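Local coordinates for retropepsin-like aspartic endopeptidase domain-containing protein (Legionella pneumophila subsp. pneumophila str. Philadelphia 1, PDB 2PMA) that is of unknown function but has a retropepsin-like aspartic endopeptidase domain and falls in a family of putative ATP-dependent zinc proteases, so it may be a peptidase, at residues R50-V53 with G58-S61. Residues are numbered along the deposited sequence; the frame is centred on the assembly and turned at random.
Sequences RFTV and GDYS
V53 and Y60 form the hydrogen-bonded pair of an antiparallel beta hairpin, the axes of 50-53 and 58-61 running at 153° to each other. V53 N donates to Y60 O at 2.8 Å, a nearly straight bond with 161° at the hydrogen, and Y60 N returns one to V53 O at 3.0 Å. One residue along, T52 and S61 make the non-hydrogen-bonded pair, where the CA atoms close to 4.5 Å. Y60 O accepts, beside its hydrogen bond, a weaker CA-H...O contact from T52 CA at 3.4 Å.

Among the side chains, T52 and D59 carry the closest meeting, the methyl CG2 of T52 lying 3.5 Å from D59 CB as the two chains cross obliquely. CG2 stands anti to the backbone N of T52, which turns the methyl onto D59. R50 CG passes 4.0 Å from S61 OG, and R50 NE goes on to a salt bridge with E63. V53 and Y60 direct their CB atoms to the same face, but the Y60 ring then leads away, with V53 O in the plane of its edge, 3.9 Å from Y60 CD2, while the tyrosine hydroxyl is hydrogen-bonded to T57.

F51 and V53 pack on strand 31-43, which pairs with strand 46-55 along the edge opposite strand 58-71; L18 of strand 18-24 touches both V53 and Y60.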
loop_
_atom_site.group_PDB
_atom_site.type_symbol
_atom_site.label_atom_id
_atom_site.label_comp_id
_atom_site.label_asym_id
_atom_site.label_seq_id
_atom_site.Cartn_x
_atom_site.Cartn_y
_atom_site.Cartn_z
ATOM N N ARG A 50 -1.562 11.404 -9.360
ATOM C CA ARG A 50 -2.033 12.054 -8.133
ATOM C C ARG A 50 -3.294 11.310 -7.748
ATOM O O ARG A 50 -4.128 10.980 -8.612
ATOM C CB ARG A 50 -2.360 13.516 -8.410
ATOM C CG ARG A 50 -2.801 14.320 -7.203
ATOM C CD ARG A 50 -3.189 15.765 -7.652
ATOM N NE ARG A 50 -1.993 16.497 -8.093
ATOM C CZ ARG A 50 -1.954 17.389 -9.084
ATOM N NH1 ARG A 50 -3.052 17.673 -9.797
ATOM N NH2 ARG A 50 -0.805 17.998 -9.377
ATOM N N PHE A 51 -3.440 11.022 -6.461
ATOM C CA PHE A 51 -4.603 10.296 -6.010
ATOM C C PHE A 51 -4.922 10.635 -4.566
ATOM O O PHE A 51 -4.042 11.122 -3.810
ATOM C CB PHE A 51 -4.363 8.762 -6.170
ATOM C CG PHE A 51 -3.168 8.220 -5.394
ATOM C CD1 PHE A 51 -1.868 8.226 -5.951
ATOM C CD2 PHE A 51 -3.351 7.676 -4.114
ATOM C CE1 PHE A 51 -0.772 7.709 -5.254
ATOM C CE2 PHE A 51 -2.280 7.171 -3.391
ATOM C CZ PHE A 51 -0.967 7.162 -3.953
ATOM N N THR A 52 -6.163 10.358 -4.197
ATOM C CA THR A 52 -6.624 10.601 -2.822
ATOM C C THR A 52 -6.808 9.274 -2.121
ATOM O O THR A 52 -7.463 8.321 -2.655
ATOM C CB THR A 52 -7.905 11.472 -2.904
ATOM O OG1 THR A 52 -7.517 12.740 -3.440
ATOM C CG2 THR A 52 -8.572 11.686 -1.530
ATOM N N VAL A 53 -6.332 9.187 -0.878
ATOM C CA VAL A 53 -6.825 8.157 0.025
ATOM C C VAL A 53 -7.894 8.695 0.990
ATOM O O VAL A 53 -7.592 9.551 1.830
ATOM C CB VAL A 53 -5.641 7.568 0.850
ATOM C CG1 VAL A 53 -6.141 6.461 1.855
ATOM C CG2 VAL A 53 -4.549 7.050 -0.117
ATOM N N GLY A 58 -10.837 12.149 7.071
ATOM C CA GLY A 58 -10.711 12.960 5.883
ATOM C C GLY A 58 -9.809 12.401 4.797
ATOM O O GLY A 58 -9.351 11.236 4.855
ATOM N N ASP A 59 -9.557 13.234 3.800
ATOM C CA ASP A 59 -8.888 12.779 2.577
ATOM C C ASP A 59 -7.397 13.170 2.644
ATOM O O ASP A 59 -7.079 14.280 3.153
ATOM C CB ASP A 59 -9.484 13.519 1.362
ATOM C CG ASP A 59 -10.924 13.139 1.048
ATOM O OD1 ASP A 59 -11.311 11.991 1.279
ATOM O OD2 ASP A 59 -11.659 14.013 0.519
ATOM N N TYR A 60 -6.512 12.312 2.083
ATOM C CA TYR A 60 -5.049 12.572 2.016
ATOM C C TYR A 60 -4.620 12.429 0.561
ATOM O O TYR A 60 -4.839 11.371 -0.021
ATOM C CB TYR A 60 -4.224 11.556 2.879
ATOM C CG TYR A 60 -4.602 11.712 4.395
ATOM C CD1 TYR A 60 -3.777 12.437 5.268
ATOM C CD2 TYR A 60 -5.811 11.222 4.891
ATOM C CE1 TYR A 60 -4.185 12.652 6.650
ATOM C CE2 TYR A 60 -6.201 11.387 6.246
ATOM C CZ TYR A 60 -5.362 12.112 7.113
ATOM O OH TYR A 60 -5.711 12.324 8.422
ATOM N N SER A 61 -3.933 13.449 0.053
ATOM C CA SER A 61 -3.522 13.468 -1.350
ATOM C C SER A 61 -2.059 13.009 -1.467
ATOM O O SER A 61 -1.180 13.425 -0.643
ATOM C CB SER A 61 -3.732 14.881 -1.916
ATOM O OG SER A 61 -3.446 14.882 -3.314
#